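Local coordinates for flagellar hook-associated protein (Burkholderia pseudomallei, PDB 4UT1) that probably serves as a structural protein of the bacterial flagellum, forming part of the junction between the hook and the filament, at residues A[352-357]-A[412-417]. Numbering follows the deposited sequence.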
ATOM      1  N   GLY A 352     -20.647   4.880 -18.617  1.00 21.67           N
ATOM      2  CA  GLY A 352     -21.493   3.947 -17.899  1.00 25.25           C
ATOM      3  C   GLY A 352     -21.708   4.420 -16.469  1.00 28.38           C
ATOM      4  O   GLY A 352     -21.128   5.422 -16.043  1.00 33.44           O
ATOM      5  N   SER A 353     -22.530   3.696 -15.717  1.00 30.49           N
ATOM      6  CA  SER A 353     -22.878   4.127 -14.368  1.00 30.33           C
ATOM      7  C   SER A 353     -22.441   3.142 -13.286  1.00 28.10           C
ATOM      8  O   SER A 353     -22.845   3.274 -12.132  1.00 31.87           O
ATOM      9  CB  SER A 353     -24.386   4.346 -14.269  1.00 32.29           C
ATOM     10  OG  SER A 353     -25.068   3.143 -14.575  1.00 35.62           O
ATOM     11  N   ALA A 354     -21.635   2.152 -13.656  1.00 25.40           N
ATOM     12  CA  ALA A 354     -21.237   1.120 -12.706  1.00 23.03           C
ATOM     13  C   ALA A 354     -20.419   1.722 -11.561  1.00 21.69           C
ATOM     14  O   ALA A 354     -19.792   2.768 -11.725  1.00 19.54           O
ATOM     15  CB  ALA A 354     -20.452   0.024 -13.404  1.00 21.33           C
ATOM     16  N   THR A 355     -20.461   1.046 -10.414  1.00 19.95           N
ATOM     17  CA  THR A 355     -19.686   1.401  -9.231  1.00 25.06           C
ATOM     18  C   THR A 355     -18.759   0.245  -8.865  1.00 22.36           C
ATOM     19  O   THR A 355     -19.101  -0.923  -9.041  1.00 22.28           O
ATOM     20  CB  THR A 355     -20.589   1.722  -8.018  1.00 24.10           C
ATOM     21  OG1 THR A 355     -21.433   0.600  -7.741  1.00 33.32           O
ATOM     22  CG2 THR A 355     -21.454   2.930  -8.293  1.00 24.99           C
ATOM     23  N   LEU A 356     -17.581   0.572  -8.353  1.00 20.13           N
ATOM     24  CA  LEU A 356     -16.604  -0.451  -8.021  1.00 17.37           C
ATOM     25  C   LEU A 356     -16.243  -0.406  -6.545  1.00 18.51           C
ATOM     26  O   LEU A 356     -16.068   0.664  -5.975  1.00 14.58           O
ATOM     27  CB  LEU A 356     -15.348  -0.276  -8.870  1.00 16.77           C
ATOM     28  CG  LEU A 356     -14.156  -1.185  -8.582  1.00 15.63           C
ATOM     29  CD1 LEU A 356     -14.454  -2.658  -8.960  1.00 18.57           C
ATOM     30  CD2 LEU A 356     -12.946  -0.674  -9.339  1.00 16.59           C
ATOM     31  N   SER A 357     -16.151  -1.579  -5.933  1.00 19.52           N
ATOM     32  CA  SER A 357     -15.636  -1.694  -4.578  1.00 21.66           C
ATOM     33  C   SER A 357     -14.501  -2.708  -4.614  1.00 21.68           C
ATOM     34  O   SER A 357     -14.506  -3.622  -5.446  1.00 21.28           O
ATOM     35  CB  SER A 357     -16.733  -2.110  -3.599  1.00 23.04           C
ATOM     36  OG  SER A 357     -17.283  -3.366  -3.946  1.00 30.52           O
ATOM     37  N   LEU A 412     -18.027  -5.088  -9.116  1.00 20.85           N
ATOM     38  CA  LEU A 412     -18.765  -4.034  -9.798  1.00 18.72           C
ATOM     39  C   LEU A 412     -20.266  -4.241  -9.669  1.00 19.45           C
ATOM     40  O   LEU A 412     -20.733  -5.369  -9.619  1.00 21.30           O
ATOM     41  CB  LEU A 412     -18.365  -3.980 -11.267  1.00 21.58           C
ATOM     42  CG  LEU A 412     -16.906  -3.584 -11.502  1.00 22.14           C
ATOM     43  CD1 LEU A 412     -16.236  -4.579 -12.427  1.00 26.46           C
ATOM     44  CD2 LEU A 412     -16.818  -2.166 -12.068  1.00 15.75           C
ATOM     45  N   SER A 413     -21.019  -3.150  -9.609  1.00 21.58           N
ATOM     46  CA  SER A 413     -22.471  -3.240  -9.473  1.00 27.44           C
ATOM     47  C   SER A 413     -23.134  -3.643 -10.795  1.00 24.84           C
ATOM     48  O   SER A 413     -24.274  -4.100 -10.825  1.00 29.07           O
ATOM     49  CB  SER A 413     -23.038  -1.911  -8.988  1.00 26.44           C
ATOM     50  OG  SER A 413     -22.826  -0.904  -9.954  1.00 25.40           O
ATOM     51  N   SER A 414     -22.403  -3.452 -11.886  1.00 26.71           N
ATOM     52  CA  SER A 414     -22.822  -3.885 -13.211  1.00 26.14           C
ATOM     53  C   SER A 414     -21.617  -3.800 -14.134  1.00 24.37           C
ATOM     54  O   SER A 414     -20.546  -3.340 -13.726  1.00 21.91           O
ATOM     55  CB  SER A 414     -23.982  -3.034 -13.740  1.00 23.82           C
ATOM     56  OG  SER A 414     -23.637  -1.658 -13.818  1.00 29.43           O
ATOM     57  N   THR A 415     -21.786  -4.260 -15.367  1.00 23.30           N
ATOM     58  CA  THR A 415     -20.747  -4.143 -16.382  1.00 19.33           C
ATOM     59  C   THR A 415     -20.667  -2.691 -16.862  1.00 21.61           C
ATOM     60  O   THR A 415     -21.687  -2.095 -17.216  1.00 20.83           O
ATOM     61  CB  THR A 415     -21.023  -5.088 -17.571  1.00 21.41           C
ATOM     62  OG1 THR A 415     -21.232  -6.418 -17.077  1.00 18.97           O
ATOM     63  CG2 THR A 415     -19.859  -5.091 -18.554  1.00 20.17           C
ATOM     64  N   PRO A 416     -19.454  -2.110 -16.854  1.00 17.51           N
ATOM     65  CA  PRO A 416     -19.285  -0.710 -17.261  1.00 17.17           C
ATOM     66  C   PRO A 416     -19.409  -0.562 -18.771  1.00 18.51           C
ATOM     67  O   PRO A 416     -19.581  -1.566 -19.452  1.00 15.53           O
ATOM     68  CB  PRO A 416     -17.860  -0.369 -16.789  1.00 16.47           C
ATOM     69  CG  PRO A 416     -17.465  -1.471 -15.865  1.00 16.60           C
ATOM     70  CD  PRO A 416     -18.193  -2.686 -16.366  1.00 18.84           C
ATOM     71  N   ASN A 417     -19.353   0.658 -19.295  1.00 15.81           N
ATOM     72  CA  ASN A 417     -19.254   0.811 -20.744  1.00 16.23           C
ATOM     73  C   ASN A 417     -17.808   0.664 -21.187  1.00 15.70           C
ATOM     74  O   ASN A 417     -16.895   0.905 -20.397  1.00 17.04           O
ATOM     75  CB  ASN A 417     -19.797   2.174 -21.193  1.00 19.12           C
ATOM     76  CG  ASN A 417     -21.306   2.223 -21.179  1.00 23.38           C
ATOM     77  OD1 ASN A 417     -21.965   1.185 -21.086  1.00 24.89           O
ATOM     78  ND2 ASN A 417     -21.864   3.428 -21.293  1.00 21.44           N
TER
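Leu356 and Leu412 face each other as an antiparallel, non-hydrogen-bonded pair where strands 356-360 and 408-412 begin to part, and their side chains meet at a slant, CD1 of Leu356 lying 3.7 Å from CG of Leu412. In Leu356 a trans chi1 (175°) sets the direction of CG, and chi2 of 68° then swings CD1 to the side of Leu412. This leucine face of the three-stranded sheet packs on Phe422 of strand 421-425, in the neighbouring five-stranded sheet, within the region assigned to the D2-like family. Ala354 extends the apolar layer: its CB sits 4.1 Å from CG of the buried Pro416 and 3.4 Å from the carbonyl O of Ser414, tucked into the bend of the 412-417 loop. The outer side is polar and more open. There Thr355 O accepts the N-H of Ser413 at 3.0 Å, in the carbonyl plane, and also receives the CA-H of Leu412 (CA to O 3.2 Å). Beside this bond the hydroxyls OG1 of Thr355 and OG of Ser413 are hydrogen-bonded at 3.0 Å. At the far end Gly352 packs closely against the Asn417 side chain without a direct hydrogen bond; Asn417 ND2 bonds to Thr351 OG1, and Asp420 OD2 bridges the segments, accepting Asn417 N and, weakly, Gly352 N. Inner apolar contacts thus probably supply most of the packing, while the solvent-side polar bonds fix the register where strand pairing stops.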